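Local coordinates for uncharacterized protein DUF1185 (Bordetella bronchiseptica RB50, PDB 3BYQ), which is of unknown function but adopts a variant of the Bacillus chorismate mutase fold, with a suggested role in amino-acid metabolism, at residues Q27-A32 with M168-R173; C35-N40 with I151-A156; N76-S81 with V134-A139; A83-V88 with A126-M131. All blocks are in the same frame, centred on the assembly; numbering follows the deposited sequence.

From the N terminus, strand 29-39 supplies the first halves of contacts 1 and 2, and strand 79-86 those of contacts 3 and 4. The second halves follow in reverse order: 126-131 closes contact 4, 134-139 contact 3, 151-156 contact 2 and 168-173 contact 1. The four closures therefore nest without crossing, all on or beside one mixed sheet. Contacts 1 and 3 touch through G169, with V79 and E78, and join strands 29-39, 161-169, 79-86 and 130-136 at one end. Contacts 2 and 4 touch through I151 with M130 and A156 with G127, bringing loops over strands 29-39 and 79-86 at the other. The centres of the two pairs lie over 20 Å apart.

Contact 1 of 4, residues Q27-A32 with M168-R173. With EDO (1,2-ethanediol), chain T; EDO (1,2-ethanediol), chain P; EDO (1,2-ethanediol), chain Y.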
loop_
_atom_site.group_PDB
_atom_site.type_symbol
_atom_site.label_atom_id
_atom_site.label_comp_id
_atom_site.label_asym_id
_atom_site.label_seq_id
_atom_site.Cartn_x
_atom_site.Cartn_y
_atom_site.Cartn_z
ATOM N N GLN B 27 24.444 19.752 13.025
ATOM C CA GLN B 27 23.485 19.064 13.879
ATOM C C GLN B 27 22.393 18.469 13.033
ATOM O O GLN B 27 21.960 19.061 12.021
ATOM C CB GLN B 27 22.879 20.013 14.870
ATOM C CG GLN B 27 22.354 21.209 14.149
ATOM N N PRO B 28 21.949 17.292 13.413
ATOM C CA PRO B 28 20.906 16.679 12.618
ATOM C C PRO B 28 19.570 17.358 12.773
ATOM O O PRO B 28 19.338 18.087 13.728
ATOM C CB PRO B 28 20.816 15.266 13.206
ATOM C CG PRO B 28 21.309 15.370 14.551
ATOM C CD PRO B 28 22.375 16.415 14.519
ATOM N N LEU B 29 18.706 17.133 11.806
ATOM C CA LEU B 29 17.341 17.601 11.910
ATOM C C LEU B 29 16.491 16.617 12.694
ATOM O O LEU B 29 16.604 15.413 12.506
ATOM C CB LEU B 29 16.740 17.752 10.507
ATOM C CG LEU B 29 15.269 18.128 10.417
ATOM C CD1 LEU B 29 14.974 19.512 11.033
ATOM C CD2 LEU B 29 14.897 18.064 8.972
ATOM N N LYS B 30 15.641 17.132 13.578
ATOM C CA LYS B 30 14.638 16.296 14.228
ATOM C C LYS B 30 13.262 16.849 13.862
ATOM O O LYS B 30 13.019 18.067 13.931
ATOM C CB LYS B 30 14.758 16.233 15.723
ATOM C CG LYS B 30 16.052 15.669 16.176
ATOM C CD LYS B 30 16.017 15.332 17.669
ATOM C CE LYS B 30 17.398 14.987 18.133
ATOM N NZ LYS B 30 17.408 14.341 19.471
ATOM N N LEU B 31 12.424 15.928 13.415
ATOM C CA LEU B 31 10.990 16.196 13.144
ATOM C C LEU B 31 10.212 15.215 14.007
ATOM O O LEU B 31 10.519 14.032 14.021
ATOM C CB LEU B 31 10.644 15.976 11.669
ATOM C CG LEU B 31 11.298 16.913 10.646
ATOM C CD1 LEU B 31 10.955 16.500 9.229
ATOM C CD2 LEU B 31 10.945 18.370 10.867
ATOM N N ALA B 32 9.167 15.695 14.670
ATOM C CA ALA B 32 8.411 14.837 15.601
ATOM C C ALA B 32 6.934 15.016 15.406
ATOM O O ALA B 32 6.472 16.128 15.102
ATOM C CB ALA B 32 8.806 15.151 17.061
HETATM N N MSE B 168 6.146 19.067 15.065
HETATM C CA MSE B 168 7.159 20.104 15.304
HETATM C C MSE B 168 8.517 19.586 14.886
HETATM O O MSE B 168 8.776 18.378 14.933
HETATM C CB MSE B 168 7.248 20.570 16.746
HETATM C CG MSE B 168 5.967 21.251 17.262
HETATM SE SE MSE B 168 6.280 21.838 19.074
HETATM C CE MSE B 168 4.447 22.189 19.550
ATOM N N GLY B 169 9.372 20.518 14.520
ATOM C CA GLY B 169 10.726 20.209 14.071
ATOM C C GLY B 169 11.706 21.299 14.437
ATOM O O GLY B 169 11.306 22.414 14.762
ATOM N N THR B 170 12.992 20.951 14.330
ATOM C CA THR B 170 14.086 21.767 14.894
ATOM C C THR B 170 14.879 22.659 13.943
ATOM O O THR B 170 15.663 23.494 14.406
ATOM C CB THR B 170 15.098 20.874 15.619
ATOM O OG1 THR B 170 15.712 19.995 14.660
ATOM C CG2 THR B 170 14.407 20.100 16.695
ATOM N N GLY B 171 14.653 22.507 12.642
ATOM C CA GLY B 171 15.395 23.309 11.686
ATOM C C GLY B 171 15.061 23.098 10.239
ATOM O O GLY B 171 14.005 22.591 9.906
ATOM N N ALA B 172 16.048 23.457 9.421
ATOM C CA ALA B 172 15.980 23.406 7.953
ATOM C C ALA B 172 16.226 22.010 7.404
ATOM O O ALA B 172 16.732 21.119 8.107
ATOM C CB ALA B 172 16.994 24.374 7.362
ATOM N N ARG B 173 15.886 21.825 6.139
ATOM C CA ARG B 173 16.273 20.580 5.444
ATOM C C ARG B 173 17.794 20.390 5.596
ATOM O O ARG B 173 18.577 21.363 5.553
ATOM C CB ARG B 173 15.963 20.621 3.965
ATOM C CG ARG B 173 14.483 20.731 3.614
ATOM C CD ARG B 173 14.212 20.628 2.098
ATOM N NE ARG B 173 14.857 21.709 1.365
ATOM C CZ ARG B 173 14.397 22.949 1.331
ATOM N NH1 ARG B 173 13.298 23.286 1.980
ATOM N NH2 ARG B 173 15.069 23.861 0.647
HETATM C C1 EDO T . 18.995 21.177 13.920
HETATM O O1 EDO T . 17.741 21.120 13.245
HETATM C C2 EDO T . 19.374 22.591 14.351
HETATM O O2 EDO T . 18.347 23.510 14.003
HETATM C C1 EDO P . 19.304 20.577 9.898
HETATM O O1 EDO P . 18.137 21.182 10.456
HETATM C C2 EDO P . 20.055 21.542 9.028
HETATM O O2 EDO P . 20.440 22.694 9.789
HETATM C C1 EDO Y . 17.673 10.867 18.558
HETATM O O1 EDO Y . 18.269 11.976 17.907
HETATM C C2 EDO Y . 18.638 9.714 18.438
HETATM O O2 EDO Y . 19.763 10.026 19.256
#
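K30 and T170 meet where strand 29-39 runs antiparallel to the end of strand 161-169. Backbone bonds carry the join: A32 N gives to M168 O at 2.7 Å, M168 N answers to A32 O, and T170 N donates to K30 O at 2.9 Å. K30 O also receives a CA-H...O contact from G169 CA at 3.1 Å, beside the non-hydrogen-bonded pair L31-G169.

A side chain then takes over from the backbone. With chi1 at 64°, T170 OG1 sits between its own N and carbonyl carbon and accepts the N-H of K30 at 3.1 Å, nearly straight (168°). OG1 also bonds O1 of an ethanediol, probably from the crystallisation liquor, at 2.7 Å, and the diol's O2 donates to T170 O, so that one diol bonds both the hydroxyl and the carbonyl of T170.

The leucines pack on backbone: L29 CD1 lies 3.4 Å from G171 N and CD2 near A172 O; L31 CD2 rests 3.7 Å from G169 CA, over a position with no side chain. M168, a selenomethionine, packs with A32 toward L68 of helix 51-72. R173 leads out to a salt bridge with E93 of a second subunit.

The whole is an antiparallel strand pair of the central sheet, extended for one more bond by a threonine hydroxyl in place of a backbone carbonyl.

Contact 2 of 4, residues C35-N40 with I151-A156; sequences CAVIRN and IGIQDA. With EDO (1,2-ethanediol), chain F.
A type I beta turn from I153 to A156, in the loop between strands 147-151 and 161-169, folds over C35 and V37 of strand 29-39. A156 N closes the turn on I153 O at 3.1 Å, and the contact itself is made by apolar side chains. V37 and I153 reach toward each other tip to tip, V37 CG2 standing 3.6 Å from I153 CD1. The same CG2 presses on A156 CB at 3.5 Å, closer than usual van der Waals contact, while V37 CG1 lies 3.9 Å from that CB. V37 thus sets its two methyls against the last residue of the turn and one of them against the first.

I153 carries CG1 anti to its carbonyl carbon (chi1 -65°), and CD1 beyond it also comes to C35 CB at 4.2 Å. C35 SG makes a looser touch, 4.4 Å from I151 CB.

The turn's polar groups find partners elsewhere. Q154 N gives an almost straight bond (171°) to O1 of an ethanediol at 2.9 Å; the diol, probably from the crystallisation liquor, also bonds E150 O of a fourth subunit. Q154 NE2 bonds V123 O of a third subunit. The buried carboxylate of D155 is gripped by three cations, R158 and R8 at OD2 and K9 at OD1.

C35 and V37 face the loop, whereas A36 and I38 pack on helix 51-72, at L60 and at F53 and L57. Strand 29-39 is therefore sandwiched between helix and turn, with strands 7-17 and 161-169 hydrogen-bonded along its edges.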
loop_
_atom_site.group_PDB
_atom_site.type_symbol
_atom_site.label_atom_id
_atom_site.label_comp_id
_atom_site.label_asym_id
_atom_site.label_seq_id
_atom_site.Cartn_x
_atom_site.Cartn_y
_atom_site.Cartn_z
ATOM N N CYS B 35 0.374 12.017 17.766
ATOM C CA CYS B 35 -0.945 11.635 17.255
ATOM C C CYS B 35 -1.805 11.014 18.346
ATOM O O CYS B 35 -1.307 10.301 19.256
ATOM C CB CYS B 35 -0.793 10.570 16.179
ATOM S SG CYS B 35 0.342 11.025 14.787
ATOM N N ALA B 36 -3.101 11.269 18.222
ATOM C CA ALA B 36 -4.118 10.667 19.079
ATOM C C ALA B 36 -5.268 10.154 18.209
ATOM O O ALA B 36 -5.757 10.874 17.311
ATOM C CB ALA B 36 -4.668 11.669 20.101
ATOM N N VAL B 37 -5.696 8.935 18.549
ATOM C CA VAL B 37 -6.813 8.254 17.907
ATOM C C VAL B 37 -7.975 8.338 18.863
ATOM O O VAL B 37 -7.885 7.881 19.989
ATOM C CB VAL B 37 -6.503 6.792 17.593
ATOM C CG1 VAL B 37 -7.707 6.121 16.973
ATOM C CG2 VAL B 37 -5.282 6.683 16.663
ATOM N N ILE B 38 -9.035 8.997 18.408
ATOM C CA ILE B 38 -10.237 9.203 19.209
ATOM C C ILE B 38 -11.489 8.688 18.522
ATOM O O ILE B 38 -11.512 8.488 17.344
ATOM C CB ILE B 38 -10.429 10.668 19.635
ATOM C CG1 ILE B 38 -10.960 11.563 18.495
ATOM C CG2 ILE B 38 -9.118 11.242 20.229
ATOM C CD1 ILE B 38 -11.480 12.972 18.967
ATOM N N ARG B 39 -12.506 8.391 19.319
ATOM C CA ARG B 39 -13.789 7.982 18.768
ATOM C C ARG B 39 -14.393 9.180 18.067
ATOM O O ARG B 39 -14.281 10.317 18.535
ATOM C CB ARG B 39 -14.725 7.513 19.887
ATOM C CG ARG B 39 -16.049 6.991 19.377
ATOM C CD ARG B 39 -16.864 6.370 20.500
ATOM N NE ARG B 39 -17.236 7.358 21.495
ATOM C CZ ARG B 39 -18.262 8.206 21.388
ATOM N NH1 ARG B 39 -18.995 8.228 20.292
ATOM N NH2 ARG B 39 -18.509 9.063 22.382
ATOM N N ASN B 40 -15.046 8.920 16.942
ATOM C CA ASN B 40 -15.763 9.956 16.229
ATOM C C ASN B 40 -17.212 9.981 16.694
ATOM O O ASN B 40 -17.971 9.091 16.341
ATOM C CB ASN B 40 -15.745 9.699 14.715
ATOM C CG ASN B 40 -16.360 10.817 13.914
ATOM O OD1 ASN B 40 -16.983 11.709 14.467
ATOM N ND2 ASN B 40 -16.169 10.782 12.597
ATOM N N ILE B 151 3.082 10.468 8.624
ATOM C CA ILE B 151 2.406 9.994 9.825
ATOM C C ILE B 151 1.437 8.874 9.465
ATOM O O ILE B 151 1.066 8.688 8.286
ATOM C CB ILE B 151 1.620 11.124 10.564
ATOM C CG1 ILE B 151 0.420 11.624 9.742
ATOM C CG2 ILE B 151 2.578 12.279 10.938
ATOM C CD1 ILE B 151 -0.574 12.529 10.529
ATOM N N GLY B 152 0.980 8.189 10.498
ATOM C CA GLY B 152 0.008 7.117 10.345
ATOM C C GLY B 152 0.125 6.124 11.462
ATOM O O GLY B 152 1.165 6.038 12.120
ATOM N N ILE B 153 -0.973 5.442 11.720
ATOM C CA ILE B 153 -1.015 4.378 12.739
ATOM C C ILE B 153 -1.622 3.189 12.015
ATOM O O ILE B 153 -2.663 3.288 11.364
ATOM C CB ILE B 153 -1.804 4.793 14.004
ATOM C CG1 ILE B 153 -1.056 5.941 14.690
ATOM C CG2 ILE B 153 -1.974 3.611 15.015
ATOM C CD1 ILE B 153 -1.755 6.499 15.933
ATOM N N GLN B 154 -0.994 2.040 12.212
ATOM C CA GLN B 154 -1.367 0.860 11.464
ATOM C C GLN B 154 -2.836 0.456 11.506
ATOM O O GLN B 154 -3.416 0.061 10.480
ATOM C CB GLN B 154 -0.470 -0.308 11.846
ATOM C CG GLN B 154 -0.774 -1.585 11.087
ATOM C CD GLN B 154 -1.862 -2.421 11.763
ATOM O OE1 GLN B 154 -1.925 -2.490 12.986
ATOM N NE2 GLN B 154 -2.702 -3.069 10.964
ATOM N N ASP B 155 -3.409 0.556 12.695
ATOM C CA ASP B 155 -4.772 0.126 12.933
ATOM C C ASP B 155 -5.711 1.303 13.189
ATOM O O ASP B 155 -6.725 1.143 13.861
ATOM C CB ASP B 155 -4.809 -0.871 14.101
ATOM C CG ASP B 155 -4.560 -0.207 15.443
ATOM O OD1 ASP B 155 -3.764 0.745 15.479
ATOM O OD2 ASP B 155 -5.218 -0.592 16.437
ATOM N N ALA B 156 -5.383 2.445 12.654
ATOM C CA ALA B 156 -6.212 3.625 12.847
ATOM C C ALA B 156 -6.139 4.558 11.660
ATOM O O ALA B 156 -5.192 4.488 10.882
ATOM C CB ALA B 156 -5.735 4.412 14.077
HETATM C C1 EDO F . 1.569 2.782 15.040
HETATM O O1 EDO F . 1.331 1.900 13.927
HETATM C C2 EDO F . 2.936 2.498 15.629
HETATM O O2 EDO F . 3.912 2.461 14.573
#

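Contact 3 of 4, residues N76-S81 with V134-A139; sequences NIEVYS and VHYIHA
Y80 holds CG between its backbone N and carbonyl carbon (chi1 55°), and I137 holds CG2 anti to its own carbonyl carbon; together these bring a methyl over a ring. I137 CG2 stands 3.4 Å from the centroid of the Y80 ring, 9° off its normal, a CH-pi contact over the centre of one face. The setting is the antiparallel pairing of strands 79-86 and 130-136, beside a classic beta bulge in which E78 and V79 both face G169 of the next strand.

Y80 N donates to H135 O at 3.2 Å, and H135 N returns a weak bond to Y80 O. Beyond the strand end, I137 N reaches E78 O at 3.0 Å from 36° above the carbonyl plane. V79 and V134 cross obliquely, CG2 to CG2 at 3.7 Å, on a different side of the pair from Y80 and H135. The polar ends of those two are satisfied elsewhere, Y80 OH by A115 O and H135 NE2 by M116 O, while E78 OE1 meets H145 and K183. One water donates to I77 O at 2.8 Å and bonds H138 NE2 at 3.1 Å, spanning the two segments.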
loop_
_atom_site.group_PDB
_atom_site.type_symbol
_atom_site.label_atom_id
_atom_site.label_comp_id
_atom_site.label_asym_id
_atom_site.label_seq_id
_atom_site.Cartn_x
_atom_site.Cartn_y
_atom_site.Cartn_z
ATOM N N ASN B 76 13.970 24.713 20.860
ATOM C CA ASN B 76 14.468 24.115 19.641
ATOM C C ASN B 76 13.500 24.041 18.483
ATOM O O ASN B 76 13.800 23.434 17.475
ATOM C CB ASN B 76 14.945 22.704 19.955
ATOM C CG ASN B 76 16.071 22.690 20.937
ATOM O OD1 ASN B 76 17.032 23.445 20.799
ATOM N ND2 ASN B 76 15.978 21.823 21.926
ATOM N N ILE B 77 12.359 24.670 18.619
ATOM C CA ILE B 77 11.316 24.570 17.614
ATOM C C ILE B 77 11.416 25.616 16.515
ATOM O O ILE B 77 11.374 26.821 16.776
ATOM C CB ILE B 77 9.904 24.662 18.252
ATOM C CG1 ILE B 77 9.758 23.738 19.483
ATOM C CG2 ILE B 77 8.813 24.435 17.191
ATOM C CD1 ILE B 77 10.057 22.271 19.288
ATOM N N GLU B 78 11.507 25.138 15.284
ATOM C CA GLU B 78 11.537 26.011 14.130
ATOM C C GLU B 78 10.501 25.742 13.071
ATOM O O GLU B 78 10.248 26.610 12.303
ATOM C CB GLU B 78 12.921 26.055 13.493
ATOM C CG GLU B 78 14.015 26.520 14.440
ATOM C CD GLU B 78 15.359 26.751 13.751
ATOM O OE1 GLU B 78 15.447 26.855 12.506
ATOM O OE2 GLU B 78 16.343 26.831 14.490
ATOM N N VAL B 79 9.914 24.545 13.021
ATOM C CA VAL B 79 8.888 24.229 12.016
ATOM C C VAL B 79 7.710 23.499 12.668
ATOM O O VAL B 79 7.860 22.893 13.717
ATOM C CB VAL B 79 9.451 23.370 10.835
ATOM C CG1 VAL B 79 10.574 24.120 10.078
ATOM C CG2 VAL B 79 9.933 21.986 11.294
ATOM N N TYR B 80 6.544 23.599 12.043
ATOM C CA TYR B 80 5.374 22.857 12.538
ATOM C C TYR B 80 4.361 22.571 11.434
ATOM O O TYR B 80 4.490 23.045 10.306
ATOM C CB TYR B 80 4.713 23.533 13.792
ATOM C CG TYR B 80 4.272 24.999 13.712
ATOM C CD1 TYR B 80 4.064 25.679 12.501
ATOM C CD2 TYR B 80 3.978 25.682 14.878
ATOM C CE1 TYR B 80 3.636 27.054 12.493
ATOM C CE2 TYR B 80 3.505 27.000 14.870
ATOM C CZ TYR B 80 3.346 27.680 13.696
ATOM O OH TYR B 80 2.933 29.011 13.796
ATOM N N SER B 81 3.386 21.755 11.814
ATOM C CA SER B 81 2.275 21.367 10.997
ATOM C C SER B 81 1.228 20.695 11.848
ATOM O O SER B 81 1.416 20.401 13.026
ATOM C CB SER B 81 2.692 20.418 9.877
ATOM O OG SER B 81 1.648 20.283 8.904
ATOM N N VAL B 134 5.653 20.729 6.538
ATOM C CA VAL B 134 5.970 21.713 7.558
ATOM C C VAL B 134 6.627 22.947 6.984
ATOM O O VAL B 134 7.190 22.953 5.872
ATOM C CB VAL B 134 6.928 21.155 8.679
ATOM C CG1 VAL B 134 6.353 19.919 9.322
ATOM C CG2 VAL B 134 8.360 20.842 8.144
ATOM N N HIS B 135 6.500 24.037 7.723
ATOM C CA HIS B 135 7.227 25.246 7.376
ATOM C C HIS B 135 7.636 26.023 8.617
ATOM O O HIS B 135 7.283 25.650 9.759
ATOM C CB HIS B 135 6.551 26.076 6.300
ATOM C CG HIS B 135 5.257 26.703 6.688
ATOM N ND1 HIS B 135 4.136 26.610 5.889
ATOM C CD2 HIS B 135 4.922 27.527 7.716
ATOM C CE1 HIS B 135 3.158 27.321 6.429
ATOM N NE2 HIS B 135 3.601 27.882 7.541
ATOM N N TYR B 136 8.442 27.054 8.374
ATOM C CA TYR B 136 9.013 27.877 9.477
ATOM C C TYR B 136 7.940 28.594 10.260
ATOM O O TYR B 136 7.059 29.281 9.709
ATOM C CB TYR B 136 10.015 28.867 8.901
ATOM C CG TYR B 136 10.813 29.694 9.873
ATOM C CD1 TYR B 136 11.536 29.117 10.885
ATOM C CD2 TYR B 136 10.928 31.050 9.679
ATOM C CE1 TYR B 136 12.311 29.903 11.730
ATOM C CE2 TYR B 136 11.698 31.837 10.492
ATOM C CZ TYR B 136 12.399 31.259 11.517
ATOM O OH TYR B 136 13.170 32.019 12.372
ATOM N N ILE B 137 8.096 28.538 11.582
ATOM C CA ILE B 137 7.043 29.044 12.489
ATOM C C ILE B 137 6.917 30.564 12.510
ATOM O O ILE B 137 5.880 31.081 12.923
ATOM C CB ILE B 137 7.194 28.506 13.934
ATOM C CG1 ILE B 137 8.386 29.059 14.677
ATOM C CG2 ILE B 137 7.161 26.915 13.941
ATOM C CD1 ILE B 137 8.340 28.652 16.162
ATOM N N HIS B 138 7.948 31.268 12.064
ATOM C CA HIS B 138 7.955 32.719 12.157
ATOM C C HIS B 138 7.718 33.457 10.854
ATOM O O HIS B 138 7.463 34.664 10.853
ATOM C CB HIS B 138 9.280 33.203 12.729
ATOM C CG HIS B 138 9.552 32.688 14.099
ATOM N ND1 HIS B 138 8.730 32.955 15.172
ATOM C CD2 HIS B 138 10.551 31.902 14.568
ATOM C CE1 HIS B 138 9.219 32.370 16.251
ATOM N NE2 HIS B 138 10.329 31.728 15.916
ATOM N N ALA B 139 7.812 32.728 9.757
ATOM C CA ALA B 139 7.712 33.312 8.429
ATOM C C ALA B 139 7.602 32.157 7.441
ATOM O O ALA B 139 8.567 31.460 7.166
ATOM C CB ALA B 139 8.932 34.161 8.084
HETATM O O HOH W 1 12.318 29.431 16.537
#

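Contact 4 of 4, residues A83-V88 with A126-M131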
loop_
_atom_site.group_PDB
_atom_site.type_symbol
_atom_site.label_atom_id
_atom_site.label_comp_id
_atom_site.label_asym_id
_atom_site.label_seq_id
_atom_site.Cartn_x
_atom_site.Cartn_y
_atom_site.Cartn_z
ATOM N N ALA B 83 -2.318 17.806 11.276
ATOM C CA ALA B 83 -2.954 16.919 10.297
ATOM C C ALA B 83 -4.048 16.097 10.907
ATOM O O ALA B 83 -4.138 15.935 12.124
ATOM C CB ALA B 83 -1.898 16.011 9.658
ATOM N N ALA B 84 -4.930 15.620 10.048
ATOM C CA ALA B 84 -6.053 14.775 10.492
ATOM C C ALA B 84 -6.373 13.684 9.487
ATOM O O ALA B 84 -6.360 13.918 8.304
ATOM C CB ALA B 84 -7.312 15.595 10.736
ATOM N N ILE B 85 -6.665 12.504 9.998
ATOM C CA ILE B 85 -7.118 11.385 9.185
ATOM C C ILE B 85 -8.421 10.884 9.824
ATOM O O ILE B 85 -8.432 10.365 10.958
ATOM C CB ILE B 85 -6.116 10.208 9.051
ATOM C CG1 ILE B 85 -4.729 10.736 8.724
ATOM C CG2 ILE B 85 -6.631 9.172 7.955
ATOM C CD1 ILE B 85 -3.635 9.716 8.666
ATOM N N VAL B 86 -9.493 10.984 9.051
ATOM C CA VAL B 86 -10.813 10.616 9.515
ATOM C C VAL B 86 -11.122 9.232 8.974
ATOM O O VAL B 86 -10.778 8.907 7.847
ATOM C CB VAL B 86 -11.910 11.626 9.066
ATOM C CG1 VAL B 86 -13.290 11.262 9.641
ATOM C CG2 VAL B 86 -11.507 13.077 9.458
ATOM N N GLY B 87 -11.752 8.414 9.803
ATOM C CA GLY B 87 -12.148 7.082 9.384
ATOM C C GLY B 87 -13.234 7.095 8.349
ATOM O O GLY B 87 -13.962 8.122 8.178
ATOM N N VAL B 88 -13.405 5.956 7.678
ATOM C CA VAL B 88 -14.291 5.930 6.504
ATOM C C VAL B 88 -15.769 6.180 6.754
ATOM O O VAL B 88 -16.478 6.498 5.802
ATOM C CB VAL B 88 -14.163 4.674 5.610
ATOM C CG1 VAL B 88 -12.838 4.643 4.918
ATOM C CG2 VAL B 88 -14.462 3.398 6.365
ATOM N N ALA B 126 -8.097 2.500 7.743
ATOM C CA ALA B 126 -7.149 2.288 8.821
ATOM C C ALA B 126 -5.796 1.943 8.194
ATOM O O ALA B 126 -5.721 1.186 7.245
ATOM C CB ALA B 126 -7.600 1.131 9.761
ATOM N N GLY B 127 -4.754 2.533 8.758
ATOM C CA GLY B 127 -3.397 2.346 8.315
ATOM C C GLY B 127 -2.899 3.302 7.282
ATOM O O GLY B 127 -1.745 3.244 6.889
ATOM N N TYR B 128 -3.781 4.169 6.805
ATOM C CA TYR B 128 -3.401 5.128 5.799
ATOM C C TYR B 128 -2.212 5.955 6.300
ATOM O O TYR B 128 -2.194 6.421 7.435
ATOM C CB TYR B 128 -4.576 6.057 5.472
ATOM C CG TYR B 128 -4.306 6.993 4.316
ATOM C CD1 TYR B 128 -4.197 6.477 3.045
ATOM C CD2 TYR B 128 -4.197 8.380 4.484
ATOM C CE1 TYR B 128 -3.982 7.299 1.963
ATOM C CE2 TYR B 128 -3.929 9.212 3.373
ATOM C CZ TYR B 128 -3.829 8.646 2.125
ATOM O OH TYR B 128 -3.573 9.364 0.954
ATOM N N ARG B 129 -1.230 6.116 5.420
ATOM C CA ARG B 129 -0.009 6.891 5.704
ATOM C C ARG B 129 -0.084 8.193 4.941
ATOM O O ARG B 129 -0.449 8.183 3.780
ATOM C CB ARG B 129 1.215 6.167 5.170
ATOM C CG ARG B 129 1.373 4.713 5.509
ATOM C CD ARG B 129 1.628 4.485 6.930
ATOM N NE ARG B 129 2.759 5.218 7.492
ATOM C CZ ARG B 129 3.021 5.270 8.791
ATOM N NH1 ARG B 129 2.272 4.586 9.649
ATOM N NH2 ARG B 129 4.030 5.981 9.240
HETATM N N MSE B 130 0.305 9.296 5.570
HETATM C CA MSE B 130 0.195 10.597 4.919
HETATM C C MSE B 130 1.390 11.489 5.176
HETATM O O MSE B 130 1.827 11.616 6.309
HETATM C CB MSE B 130 -1.104 11.267 5.455
HETATM C CG MSE B 130 -1.546 12.541 4.810
HETATM SE SE MSE B 130 -3.338 13.012 5.370
HETATM C CE MSE B 130 -2.966 13.497 7.182
HETATM N N MSE B 131 1.889 12.121 4.113
HETATM C CA MSE B 131 3.005 13.076 4.215
HETATM C C MSE B 131 2.453 14.367 4.741
HETATM O O MSE B 131 1.487 14.904 4.190
HETATM C CB MSE B 131 3.649 13.407 2.858
HETATM C CG MSE B 131 4.271 12.275 2.129
HETATM SE SE MSE B 131 5.677 11.418 3.084
HETATM C CE MSE B 131 6.926 12.863 3.316
#
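Y128 packs beside I85; its OH is hydrogen-bonded to E150 OE2 of a second subunit, and its ring is shared between I85 and residues of neighbouring subunits. I85 CG2 approaches Y128 CD2 loosely, at 4.3 Å, while the other branch brings CD1 to 3.8 Å from Y128 O.

The closer packing is made by M130, a selenomethionine. A bend at chi3 of 71° turns the terminal methyl onto strand 79-86. There CE touches I85 CG1 at 3.6 Å, A83 CB at 3.7 Å and A84 O at 3.6 Å. I85 and M130 approach tip to tip, and this one methyl meets three consecutive residues of the strand.

The strands carrying these residues are not directly paired here. Strand 119-123 hydrogen-bonds to A84 and V86, and its V120 and A122 also pack on M130; A124 and P157 cover I85, and I151 covers A83. R129, pointing away, makes a salt bridge to E150 of its own chain, and M131 of the second subunit lies on both Y128 and M130.

Between the segments the chemistry is purely van der Waals, so the spacing here is probably set by the fit of side chains and by strand 119-123, which bonds to one segment and packs on the other, while the polar groups of Y128 and R129 are anchored outside the pair.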